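Dihydrodipicolinate synthase (Agrobacterium tumefaciens, PDB 3B4U) probably catalyses the condensation of pyruvate with aspartate semialdehyde, an early step of lysine biosynthesis, as a TIM-barrel lyase of the dihydrodipicolinate synthase family. Local coordinates at residues Ala28-Arg32 / Thr258-Trp263; Phe216-Val221 / Arg233-Leu237; Val252-Thr257 / Ile281-Asp286. One frame throughout, in Å; residues are numbered along the deposited sequence.

How the interactions relate
All three contacts involve the C-terminal helical region that follows the barrel, interaction 1 through the loop after helix 246-258, but they differ in depth and chemistry. Interactions 2 and 3 are buried and mostly apolar, each with a polar pair at its margin: a water-bridged Glu220 and Arg233 in one, His256 and Asp286 in the other. They touch through Phe216, which lies on Leu253 and Phe285, and through Leu217, also on Phe285. Interaction 1 is only partly buried and is governed by the Arg32-Glu260 salt bridge. It shares helix 246-258 with interaction 3, since 252-257 runs directly into 258-263, and Ser255 OG lies 2.7 Å from Glu260 O, probably hydrogen-bonded. Interactions 1 and 2 do not touch.

Interaction 1 of 3, residues Ala28-Arg32 / Thr258-Trp263; sequences AHARR and TGETIW
Residues 28-32 form little more than one turn of helix 23-35, the helix that follows strand 6-10 in the TIM barrel, with Arg32 N bonded to Ala28 O at 3.0 Å. Facing it, helix 246-258 ends at Thr258. Gly259 leaves the helix with positive phi (75°/5°), Glu260 is extended (-85°/116°), and residues 261-263 return to helical angles. The backbones stay well apart, the nearest CA atoms, those of His29 and Thr258, being 9.5 Å from each other, so side chains span the gap. Thr258 OG1 accepts from Glu260 N at 3.1 Å, an ST turn, and is also bonded to Val254 O. Arg32, extended through chi1 and chi2 (both t) with chi3 p, meets Glu260 (chi1 m, chi2 t) in a two-pronged salt bridge: NH1 to OE2 2.8 Å and NH2 to OE1 3.0 Å. Thr258 CG2 covers one face of the guanidinium, 3.4 Å from Arg32 CZ. His29 (chi1 t) takes a hydrogen bond from Arg32 NH2 on ND1 at 2.9 Å, while its NE2 pairs with Asn215. The edge of Trp263 (chi1 m) points at the His29 face, centroids 4.6 Å apart and planes at 53°. The network thus ties the first barrel helix to the C-terminal helical region. The indole closes it with Trp263 NE1 donating to Glu260 OE1 at 2.9 Å.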
ATOM      1  N   ALA B  28      -4.047  20.630 -18.892  1.00  7.56           N
ATOM      2  CA  ALA B  28      -3.928  20.752 -20.355  1.00  8.49           C
ATOM      3  C   ALA B  28      -3.832  19.371 -21.034  1.00  7.78           C
ATOM      4  O   ALA B  28      -4.433  19.145 -22.086  1.00  7.85           O
ATOM      5  CB  ALA B  28      -2.720  21.645 -20.719  1.00  9.18           C
ATOM      6  N   HIS B  29      -3.118  18.463 -20.395  1.00  7.16           N
ATOM      7  CA  HIS B  29      -3.023  17.099 -20.892  1.00  7.26           C
ATOM      8  C   HIS B  29      -4.379  16.403 -20.834  1.00  6.91           C
ATOM      9  O   HIS B  29      -4.780  15.748 -21.795  1.00  7.40           O
ATOM     10  CB  HIS B  29      -1.932  16.347 -20.130  1.00  7.30           C
ATOM     11  CG  HIS B  29      -1.781  14.939 -20.551  1.00  6.92           C
ATOM     12  ND1 HIS B  29      -1.461  14.581 -21.838  1.00  7.19           N
ATOM     13  CD2 HIS B  29      -1.904  13.804 -19.828  1.00  6.77           C
ATOM     14  CE1 HIS B  29      -1.401  13.257 -21.881  1.00  6.42           C
ATOM     15  NE2 HIS B  29      -1.667  12.753 -20.682  1.00  7.10           N
ATOM     16  N   ALA B  30      -5.108  16.579 -19.747  1.00  6.92           N
ATOM     17  CA  ALA B  30      -6.457  16.029 -19.661  1.00  7.11           C
ATOM     18  C   ALA B  30      -7.333  16.571 -20.789  1.00  7.53           C
ATOM     19  O   ALA B  30      -8.059  15.826 -21.440  1.00  7.42           O
ATOM     20  CB  ALA B  30      -7.073  16.349 -18.311  1.00  7.21           C
ATOM     21  N   ARG B  31      -7.292  17.880 -21.024  1.00  7.71           N
ATOM     22  CA  ARG B  31      -8.102  18.476 -22.078  1.00  8.06           C
ATOM     23  C   ARG B  31      -7.732  17.903 -23.438  1.00  8.32           C
ATOM     24  O   ARG B  31      -8.605  17.664 -24.273  1.00  8.82           O
ATOM     25  CB  ARG B  31      -7.912  19.982 -22.116  1.00  9.58           C
ATOM     26  CG  ARG B  31      -8.557  20.697 -20.949  1.00 12.08           C
ATOM     27  CD  ARG B  31     -10.060  20.785 -21.073  1.00 18.64           C
ATOM     28  NE  ARG B  31     -10.648  21.703 -20.081  1.00 19.08           N
ATOM     29  CZ  ARG B  31     -11.951  21.795 -19.811  1.00 20.30           C
ATOM     30  NH1 ARG B  31     -12.346  22.649 -18.892  1.00 21.79           N
ATOM     31  NH2 ARG B  31     -12.861  21.058 -20.426  1.00 19.77           N
ATOM     32  N   ARG B  32      -6.448  17.690 -23.677  1.00  8.13           N
ATOM     33  CA  ARG B  32      -5.981  17.090 -24.938  1.00  8.63           C
ATOM     34  C   ARG B  32      -6.534  15.678 -25.086  1.00  8.73           C
ATOM     35  O   ARG B  32      -7.048  15.303 -26.146  1.00  8.74           O
ATOM     36  CB  ARG B  32      -4.453  17.115 -24.980  1.00  9.07           C
ATOM     37  CG  ARG B  32      -3.874  16.305 -26.136  1.00  9.03           C
ATOM     38  CD  ARG B  32      -2.374  16.545 -26.333  1.00  9.60           C
ATOM     39  NE  ARG B  32      -1.644  16.266 -25.098  1.00  9.55           N
ATOM     40  CZ  ARG B  32      -0.704  17.022 -24.562  1.00  9.25           C
ATOM     41  NH1 ARG B  32      -0.277  18.101 -25.188  1.00 11.28           N
ATOM     42  NH2 ARG B  32      -0.190  16.702 -23.397  1.00 10.07           N
ATOM     43  N   THR B 258       4.078  14.710 -27.898  1.00 11.09           N
ATOM     44  CA  THR B 258       3.626  16.085 -27.662  1.00 11.51           C
ATOM     45  C   THR B 258       4.723  17.134 -27.761  1.00 11.74           C
ATOM     46  O   THR B 258       4.418  18.315 -27.853  1.00 13.28           O
ATOM     47  CB  THR B 258       2.989  16.236 -26.264  1.00 11.63           C
ATOM     48  OG1 THR B 258       3.982  16.013 -25.270  1.00 11.00           O
ATOM     49  CG2 THR B 258       1.828  15.260 -26.082  1.00 12.42           C
ATOM     50  N   GLY B 259       5.975  16.710 -27.637  1.00 11.59           N
ATOM     51  CA  GLY B 259       7.119  17.613 -27.482  1.00 12.03           C
ATOM     52  C   GLY B 259       7.269  18.240 -26.109  1.00 12.63           C
ATOM     53  O   GLY B 259       8.130  19.093 -25.915  1.00 13.99           O
ATOM     54  N   GLU B 260       6.435  17.839 -25.155  1.00 11.62           N
ATOM     55  CA  GLU B 260       6.474  18.379 -23.797  1.00 11.65           C
ATOM     56  C   GLU B 260       7.504  17.627 -22.983  1.00 11.68           C
ATOM     57  O   GLU B 260       7.355  16.431 -22.717  1.00 13.34           O
ATOM     58  CB  GLU B 260       5.085  18.317 -23.158  1.00 11.97           C
ATOM     59  CG  GLU B 260       4.068  19.212 -23.864  1.00 11.28           C
ATOM     60  CD  GLU B 260       2.643  18.990 -23.487  1.00 11.98           C
ATOM     61  OE1 GLU B 260       2.357  18.160 -22.611  1.00 12.78           O
ATOM     62  OE2 GLU B 260       1.799  19.689 -24.071  1.00 12.93           O
ATOM     63  N   THR B 261       8.552  18.316 -22.551  1.00 12.65           N
ATOM     64  CA  THR B 261       9.630  17.691 -21.806  1.00 13.39           C
ATOM     65  C   THR B 261       9.245  17.325 -20.368  1.00 13.19           C
ATOM     66  O   THR B 261       9.919  16.493 -19.770  1.00 14.85           O
ATOM     67  CB  THR B 261      10.883  18.608 -21.766  1.00 14.59           C
ATOM     68  OG1 THR B 261      10.504  19.839 -21.171  1.00 16.54           O
ATOM     69  CG2 THR B 261      11.413  18.861 -23.170  1.00 18.01           C
ATOM     70  N   ILE B 262       8.209  17.961 -19.834  1.00 12.33           N
ATOM     71  CA  ILE B 262       7.841  17.770 -18.422  1.00 12.96           C
ATOM     72  C   ILE B 262       7.628  16.296 -18.053  1.00 13.26           C
ATOM     73  O   ILE B 262       7.935  15.877 -16.942  1.00 15.53           O
ATOM     74  CB  ILE B 262       6.611  18.631 -18.060  1.00 13.87           C
ATOM     75  CG1 ILE B 262       6.410  18.777 -16.537  1.00 15.84           C
ATOM     76  CG2 ILE B 262       5.343  18.111 -18.710  1.00 14.36           C
ATOM     77  CD1 ILE B 262       7.178  19.920 -15.971  1.00 17.87           C
ATOM     78  N   TRP B 263       7.158  15.478 -18.989  1.00 11.45           N
ATOM     79  CA  TRP B 263       6.682  14.138 -18.660  1.00 12.26           C
ATOM     80  C   TRP B 263       7.778  13.196 -18.299  1.00 14.21           C
ATOM     81  O   TRP B 263       7.470  12.190 -17.689  1.00 14.79           O
ATOM     82  CB  TRP B 263       5.849  13.579 -19.812  1.00 10.96           C
ATOM     83  CG  TRP B 263       4.716  14.464 -20.093  1.00  9.47           C
ATOM     84  CD1 TRP B 263       4.637  15.384 -21.084  1.00 10.45           C
ATOM     85  CD2 TRP B 263       3.512  14.590 -19.318  1.00  9.14           C
ATOM     86  NE1 TRP B 263       3.471  16.080 -20.987  1.00  9.92           N
ATOM     87  CE2 TRP B 263       2.756  15.613 -19.903  1.00 10.07           C
ATOM     88  CE3 TRP B 263       2.987  13.915 -18.195  1.00  8.96           C
ATOM     89  CZ2 TRP B 263       1.521  15.999 -19.392  1.00 10.78           C
ATOM     90  CZ3 TRP B 263       1.768  14.300 -17.689  1.00  9.35           C
ATOM     91  CH2 TRP B 263       1.031  15.319 -18.290  1.00  9.69           C
TER

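Interaction 2 of 3, residues Phe216-Val221 / Arg233-Leu237; sequences FLTQEV and RIVDL
Leu217 (chi1 m, chi2 t), at the N-cap position, leads into helix 218-225, and residues 233-237 belong to helix 232-240; the closest CA atoms are those of Glu220 and Ile234, 7.9 Å apart. Ile234, chi1 and chi2 both m, sends CD1 to 3.6 Å from Leu217 CD1, 4.0 Å from Glu220 CB and 4.5 Å from Val221 CG2. Leu237 (chi1 t, chi2 p) places CD2 4.0 Å from Leu217 CD1 and 3.9 Å from Phe216 CE1, at the edge of that ring. Phe216 has chi1 p, which swings its ring in toward Leu237. On the partly exposed side Glu220 is folded (chi1 m, chi2 p), its CG 3.6 Å from Arg233 NH2. A water joins them, donating to Glu220 OE2 at 2.7 Å and accepting from Arg233 NH2 at 3.0 Å; Arg233 (chi1-chi3 m, t, m) salt-bridges Asp231. Helix 218-225 follows the last barrel strand, so this is the junction between a TIM barrel and the C-terminal helices of the dihydrodipicolinate synthase family.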
ATOM      1  N   PHE B 216      -1.211   8.854 -25.172  1.00  6.34           N
ATOM      2  CA  PHE B 216      -0.421   9.269 -26.323  1.00  6.93           C
ATOM      3  C   PHE B 216      -0.870   8.696 -27.647  1.00  7.40           C
ATOM      4  O   PHE B 216      -0.337   9.139 -28.658  1.00  8.23           O
ATOM      5  CB  PHE B 216       1.089   9.058 -26.078  1.00  7.26           C
ATOM      6  CG  PHE B 216       1.457   7.631 -25.871  1.00  6.76           C
ATOM      7  CD1 PHE B 216       1.755   6.813 -26.958  1.00  7.78           C
ATOM      8  CD2 PHE B 216       1.530   7.083 -24.616  1.00  6.86           C
ATOM      9  CE1 PHE B 216       2.063   5.492 -26.794  1.00  8.31           C
ATOM     10  CE2 PHE B 216       1.836   5.749 -24.452  1.00  7.85           C
ATOM     11  CZ  PHE B 216       2.109   4.951 -25.555  1.00  8.09           C
ATOM     12  N   LEU B 217      -1.821   7.766 -27.662  1.00  6.95           N
ATOM     13  CA  LEU B 217      -2.422   7.219 -28.895  1.00  7.21           C
ATOM     14  C   LEU B 217      -3.933   7.162 -28.676  1.00  7.21           C
ATOM     15  O   LEU B 217      -4.564   6.096 -28.723  1.00  7.76           O
ATOM     16  CB  LEU B 217      -1.842   5.858 -29.274  1.00  8.02           C
ATOM     17  CG  LEU B 217      -0.433   5.869 -29.864  1.00  8.36           C
ATOM     18  CD1 LEU B 217       0.140   4.433 -29.839  1.00  9.71           C
ATOM     19  CD2 LEU B 217      -0.434   6.434 -31.278  1.00 10.42           C
ATOM     20  N   THR B 218      -4.525   8.299 -28.353  1.00  7.67           N
ATOM     21  CA  THR B 218      -5.923   8.315 -27.921  1.00  7.75           C
ATOM     22  C   THR B 218      -6.887   7.755 -28.962  1.00  7.21           C
ATOM     23  O   THR B 218      -7.704   6.891 -28.643  1.00  7.33           O
ATOM     24  CB  THR B 218      -6.357   9.719 -27.507  1.00  7.52           C
ATOM     25  OG1 THR B 218      -5.423  10.265 -26.562  1.00  8.61           O
ATOM     26  CG2 THR B 218      -7.733   9.640 -26.891  1.00  8.99           C
ATOM     27  N   GLN B 219      -6.799   8.269 -30.195  1.00  8.18           N
ATOM     28  CA  GLN B 219      -7.707   7.797 -31.231  1.00  9.19           C
ATOM     29  C   GLN B 219      -7.565   6.309 -31.503  1.00  8.55           C
ATOM     30  O   GLN B 219      -8.555   5.607 -31.712  1.00  8.14           O
ATOM     31  CB  GLN B 219      -7.503   8.597 -32.519  1.00 10.64           C
ATOM     32  CG  GLN B 219      -8.268   9.890 -32.530  1.00 14.68           C
ATOM     33  CD  GLN B 219      -9.752   9.635 -32.700  1.00 17.22           C
ATOM     34  OE1 GLN B 219     -10.176   9.038 -33.704  1.00 22.18           O
ATOM     35  NE2 GLN B 219     -10.561  10.099 -31.767  1.00 18.99           N
ATOM     36  N   GLU B 220      -6.339   5.828 -31.484  1.00  7.83           N
ATOM     37  CA  GLU B 220      -6.099   4.424 -31.763  1.00  7.97           C
ATOM     38  C   GLU B 220      -6.702   3.524 -30.684  1.00  7.79           C
ATOM     39  O   GLU B 220      -7.320   2.496 -30.957  1.00  7.86           O
ATOM     40  CB  GLU B 220      -4.591   4.135 -31.898  1.00  8.50           C
ATOM     41  CG  GLU B 220      -3.940   4.757 -33.131  1.00  9.20           C
ATOM     42  CD  GLU B 220      -3.605   6.230 -33.044  1.00 11.74           C
ATOM     43  OE1 GLU B 220      -3.834   6.883 -31.997  1.00 10.59           O
ATOM     44  OE2 GLU B 220      -3.109   6.743 -34.066  1.00 13.24           O
ATOM     45  N   VAL B 221      -6.553   3.920 -29.431  1.00  7.49           N
ATOM     46  CA  VAL B 221      -7.162   3.164 -28.338  1.00  7.13           C
ATOM     47  C   VAL B 221      -8.683   3.286 -28.387  1.00  7.28           C
ATOM     48  O   VAL B 221      -9.374   2.322 -28.095  1.00  7.14           O
ATOM     49  CB  VAL B 221      -6.576   3.531 -26.958  1.00  7.55           C
ATOM     50  CG1 VAL B 221      -7.251   2.713 -25.873  1.00  8.23           C
ATOM     51  CG2 VAL B 221      -5.051   3.292 -26.928  1.00  8.65           C
ATOM     52  N   ARG B 233      -0.904  -3.010 -34.019  1.00  7.52           N
ATOM     53  CA  ARG B 233       0.228  -2.132 -33.720  1.00  7.84           C
ATOM     54  C   ARG B 233       0.305  -1.809 -32.224  1.00  7.14           C
ATOM     55  O   ARG B 233       1.373  -1.705 -31.658  1.00  7.66           O
ATOM     56  CB  ARG B 233       0.107  -0.812 -34.470  1.00  8.12           C
ATOM     57  CG  ARG B 233       0.055  -0.901 -35.986  1.00  8.43           C
ATOM     58  CD  ARG B 233      -0.227   0.448 -36.581  1.00  9.32           C
ATOM     59  NE  ARG B 233      -1.545   0.933 -36.146  1.00  9.28           N
ATOM     60  CZ  ARG B 233      -1.990   2.168 -36.332  1.00 10.78           C
ATOM     61  NH1 ARG B 233      -1.292   3.053 -37.025  1.00 11.06           N
ATOM     62  NH2 ARG B 233      -3.164   2.509 -35.833  1.00 10.76           N
ATOM     63  N   ILE B 234      -0.850  -1.617 -31.586  1.00  7.29           N
ATOM     64  CA  ILE B 234      -0.904  -1.305 -30.165  1.00  8.02           C
ATOM     65  C   ILE B 234      -0.442  -2.509 -29.353  1.00  7.83           C
ATOM     66  O   ILE B 234       0.311  -2.397 -28.399  1.00  7.68           O
ATOM     67  CB  ILE B 234      -2.346  -0.887 -29.781  1.00  7.82           C
ATOM     68  CG1 ILE B 234      -2.727   0.425 -30.478  1.00  9.82           C
ATOM     69  CG2 ILE B 234      -2.517  -0.778 -28.250  1.00  8.82           C
ATOM     70  CD1 ILE B 234      -2.117   1.682 -29.872  1.00 12.46           C
ATOM     71  N   VAL B 235      -0.897  -3.703 -29.736  1.00  7.40           N
ATOM     72  CA  VAL B 235      -0.471  -4.938 -29.070  1.00  7.88           C
ATOM     73  C   VAL B 235       1.046  -5.071 -29.152  1.00  8.19           C
ATOM     74  O   VAL B 235       1.728  -5.330 -28.156  1.00  7.91           O
ATOM     75  CB  VAL B 235      -1.186  -6.157 -29.676  1.00  8.43           C
ATOM     76  CG1 VAL B 235      -0.625  -7.470 -29.082  1.00  9.28           C
ATOM     77  CG2 VAL B 235      -2.683  -6.029 -29.476  1.00  9.98           C
ATOM     78  N   ASP B 236       1.584  -4.859 -30.342  1.00  7.50           N
ATOM     79  CA  ASP B 236       3.025  -4.939 -30.538  1.00  7.98           C
ATOM     80  C   ASP B 236       3.781  -3.892 -29.721  1.00  7.63           C
ATOM     81  O   ASP B 236       4.797  -4.191 -29.132  1.00  8.24           O
ATOM     82  CB  ASP B 236       3.393  -4.751 -32.014  1.00  7.55           C
ATOM     83  CG  ASP B 236       3.069  -5.947 -32.886  1.00  9.29           C
ATOM     84  OD1 ASP B 236       2.690  -7.035 -32.410  1.00  9.99           O
ATOM     85  OD2 ASP B 236       3.256  -5.769 -34.113  1.00 11.21           O
ATOM     86  N   LEU B 237       3.267  -2.666 -29.679  1.00  7.43           N
ATOM     87  CA  LEU B 237       3.929  -1.635 -28.900  1.00  8.10           C
ATOM     88  C   LEU B 237       4.037  -2.048 -27.446  1.00  8.04           C
ATOM     89  O   LEU B 237       5.087  -1.896 -26.832  1.00  8.46           O
ATOM     90  CB  LEU B 237       3.191  -0.312 -29.018  1.00  8.38           C
ATOM     91  CG  LEU B 237       3.810   0.835 -28.216  1.00  9.58           C
ATOM     92  CD1 LEU B 237       5.213   1.148 -28.770  1.00 11.62           C
ATOM     93  CD2 LEU B 237       2.914   2.030 -28.250  1.00 10.78           C
TER
HETATM   94  O   HOH W   1      -3.164   5.456 -36.455  1.00 19.95           O

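Interaction 3 of 3, residues Val252-Thr257 / Ile281-Asp286; sequences VLVSHT and IEGAFD
A histidine held on two sides by one neighbouring helix sets this contact apart: His256 NE2 donates to Asp286 OD1 at 2.8 Å and a nearly linear 177°, while Glu282 CG lies over the imidazole face in a CH-pi contact, 3.7 Å from the ring centroid and 18° off its normal. With chi1 t, His256 reaches from helix 246-258 to helix 275-289. Asp286 and Glu282, both with chi1 m, sit one turn apart there, and Glu282 OE2 forms its salt bridge with Arg278. The two short helical segments cross at -63° with axes 10.3 Å apart, and Leu253 and Glu282 bring their CA atoms within 6.9 Å. These are the last two helices of the chain, packed beside the TIM barrel in the C-terminal region of this dihydrodipicolinate synthase family member. Beneath the polar pair the interface is apolar. Ile281 CG2 packs against both Val252 CG1 at 3.8 Å and Leu253 CG at 3.7 Å, and Leu253 CD2 rests 3.6 Å from Phe285 CB. Phe285 (chi1 t, chi2 91°) extends its ring toward helix 246-258, where Thr257 CG2 lies 3.6 Å from Phe285 CZ and His256 CD2 lies 3.7 Å from Phe285 CD2. Thr257, chi1 p, turns its hydroxyl back into its own helix, OG1 donating to Leu253 O at 3.0 Å, which leaves the methyl group to meet the phenyl ring.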
ATOM      1  N   VAL B 252       7.480   8.693 -21.238  1.00  9.07           N
ATOM      2  CA  VAL B 252       8.418   8.977 -22.334  1.00  9.33           C
ATOM      3  C   VAL B 252       7.652   9.195 -23.644  1.00  9.22           C
ATOM      4  O   VAL B 252       7.956  10.089 -24.398  1.00  8.84           O
ATOM      5  CB  VAL B 252       9.443   7.808 -22.488  1.00 10.27           C
ATOM      6  CG1 VAL B 252      10.172   7.870 -23.821  1.00 11.11           C
ATOM      7  CG2 VAL B 252      10.450   7.760 -21.360  1.00 12.92           C
ATOM      8  N   LEU B 253       6.633   8.384 -23.895  1.00  7.99           N
ATOM      9  CA  LEU B 253       5.875   8.514 -25.133  1.00  7.99           C
ATOM     10  C   LEU B 253       4.895   9.678 -25.129  1.00  7.90           C
ATOM     11  O   LEU B 253       4.634  10.252 -26.178  1.00  8.42           O
ATOM     12  CB  LEU B 253       5.237   7.178 -25.517  1.00  8.67           C
ATOM     13  CG  LEU B 253       6.300   6.153 -25.952  1.00  8.46           C
ATOM     14  CD1 LEU B 253       5.644   4.816 -26.264  1.00 10.35           C
ATOM     15  CD2 LEU B 253       7.083   6.619 -27.194  1.00  9.45           C
ATOM     16  N   VAL B 254       4.394  10.093 -23.967  1.00  8.10           N
ATOM     17  CA  VAL B 254       3.676  11.366 -23.896  1.00  8.26           C
ATOM     18  C   VAL B 254       4.622  12.493 -24.314  1.00  8.52           C
ATOM     19  O   VAL B 254       4.262  13.316 -25.152  1.00  8.87           O
ATOM     20  CB  VAL B 254       3.077  11.644 -22.502  1.00  8.33           C
ATOM     21  CG1 VAL B 254       2.387  12.992 -22.522  1.00  8.98           C
ATOM     22  CG2 VAL B 254       2.096  10.525 -22.155  1.00  8.15           C
ATOM     23  N   SER B 255       5.839  12.512 -23.775  1.00  9.03           N
ATOM     24  CA  SER B 255       6.837  13.518 -24.168  0.50  9.37           C
ATOM     25  C   SER B 255       7.118  13.442 -25.667  1.00  9.87           C
ATOM     26  O   SER B 255       7.179  14.471 -26.346  1.00 11.22           O
ATOM     27  CB  SER B 255       8.139  13.336 -23.387  0.50  9.64           C
ATOM     28  OG  SER B 255       8.028  13.873 -22.086  0.50  9.83           O
ATOM     29  N   HIS B 256       7.311  12.230 -26.198  1.00  9.85           N
ATOM     30  CA  HIS B 256       7.680  12.063 -27.595  1.00 10.18           C
ATOM     31  C   HIS B 256       6.604  12.550 -28.532  1.00 10.79           C
ATOM     32  O   HIS B 256       6.897  13.209 -29.538  1.00 13.01           O
ATOM     33  CB  HIS B 256       7.978  10.593 -27.823  1.00 10.21           C
ATOM     34  CG  HIS B 256       8.480  10.263 -29.193  1.00 10.85           C
ATOM     35  ND1 HIS B 256       9.593  10.857 -29.756  1.00 11.99           N
ATOM     36  CD2 HIS B 256       8.051   9.329 -30.071  1.00 11.51           C
ATOM     37  CE1 HIS B 256       9.789  10.320 -30.946  1.00 11.56           C
ATOM     38  NE2 HIS B 256       8.881   9.385 -31.156  1.00 12.51           N
ATOM     39  N   THR B 257       5.347  12.238 -28.228  1.00 10.30           N
ATOM     40  CA  THR B 257       4.269  12.610 -29.133  1.00 10.28           C
ATOM     41  C   THR B 257       3.846  14.070 -29.036  1.00 10.82           C
ATOM     42  O   THR B 257       3.296  14.614 -29.981  1.00 13.42           O
ATOM     43  CB  THR B 257       3.023  11.706 -28.951  1.00 10.60           C
ATOM     44  OG1 THR B 257       2.528  11.836 -27.599  1.00 10.04           O
ATOM     45  CG2 THR B 257       3.352  10.240 -29.253  1.00 10.40           C
ATOM     46  N   ILE B 281      12.758   3.277 -26.795  1.00 10.57           N
ATOM     47  CA  ILE B 281      11.299   3.371 -26.691  1.00 10.85           C
ATOM     48  C   ILE B 281      10.716   4.202 -27.829  1.00 10.14           C
ATOM     49  O   ILE B 281       9.755   3.806 -28.492  1.00 10.63           O
ATOM     50  CB  ILE B 281      10.951   3.990 -25.354  1.00 10.78           C
ATOM     51  CG1 ILE B 281      11.221   2.990 -24.232  1.00 11.71           C
ATOM     52  CG2 ILE B 281       9.480   4.435 -25.296  1.00 12.14           C
ATOM     53  CD1 ILE B 281      11.246   3.637 -22.836  1.00 12.63           C
ATOM     54  N   GLU B 282      11.346   5.327 -28.105  1.00 10.21           N
ATOM     55  CA  GLU B 282      10.897   6.175 -29.206  1.00 11.40           C
ATOM     56  C   GLU B 282      11.021   5.444 -30.536  1.00 11.59           C
ATOM     57  O   GLU B 282      10.141   5.542 -31.374  1.00 11.13           O
ATOM     58  CB  GLU B 282      11.679   7.491 -29.220  1.00 11.30           C
ATOM     59  CG  GLU B 282      11.389   8.376 -27.994  1.00 12.68           C
ATOM     60  CD  GLU B 282      12.398   9.474 -27.785  1.00 16.19           C
ATOM     61  OE1 GLU B 282      13.359   9.558 -28.552  1.00 18.98           O
ATOM     62  OE2 GLU B 282      12.216  10.249 -26.827  1.00 19.46           O
ATOM     63  N   GLY B 283      12.088   4.684 -30.705  1.00 11.43           N
ATOM     64  CA  GLY B 283      12.292   3.937 -31.940  1.00 12.03           C
ATOM     65  C   GLY B 283      11.231   2.869 -32.145  1.00 12.08           C
ATOM     66  O   GLY B 283      10.739   2.676 -33.266  1.00 12.47           O
ATOM     67  N   ALA B 284      10.886   2.158 -31.069  1.00 11.65           N
ATOM     68  CA  ALA B 284       9.836   1.142 -31.129  1.00 11.49           C
ATOM     69  C   ALA B 284       8.495   1.775 -31.527  1.00 10.89           C
ATOM     70  O   ALA B 284       7.747   1.225 -32.356  1.00 10.98           O
ATOM     71  CB  ALA B 284       9.716   0.458 -29.841  1.00 13.04           C
ATOM     72  N   PHE B 285       8.183   2.922 -30.925  1.00  9.98           N
ATOM     73  CA  PHE B 285       6.992   3.658 -31.276  1.00  9.83           C
ATOM     74  C   PHE B 285       7.023   4.091 -32.737  1.00  9.60           C
ATOM     75  O   PHE B 285       6.048   3.901 -33.456  1.00 10.16           O
ATOM     76  CB  PHE B 285       6.817   4.844 -30.314  1.00  9.60           C
ATOM     77  CG  PHE B 285       5.670   5.730 -30.666  1.00  8.98           C
ATOM     78  CD1 PHE B 285       4.398   5.513 -30.144  1.00  8.97           C
ATOM     79  CD2 PHE B 285       5.837   6.768 -31.536  1.00 10.51           C
ATOM     80  CE1 PHE B 285       3.351   6.337 -30.493  1.00  9.85           C
ATOM     81  CE2 PHE B 285       4.792   7.587 -31.898  1.00 11.25           C
ATOM     82  CZ  PHE B 285       3.540   7.369 -31.372  1.00 11.08           C
ATOM     83  N   ASP B 286       8.123   4.705 -33.152  1.00 10.46           N
ATOM     84  CA  ASP B 286       8.205   5.246 -34.494  1.00 11.36           C
ATOM     85  C   ASP B 286       8.055   4.147 -35.551  1.00 10.96           C
ATOM     86  O   ASP B 286       7.434   4.369 -36.587  1.00 13.12           O
ATOM     87  CB  ASP B 286       9.531   5.957 -34.716  1.00 11.97           C
ATOM     88  CG  ASP B 286       9.624   7.272 -33.997  1.00 13.81           C
ATOM     89  OD1 ASP B 286       8.610   7.794 -33.474  1.00 13.46           O
ATOM     90  OD2 ASP B 286      10.746   7.834 -34.009  1.00 16.22           O
TER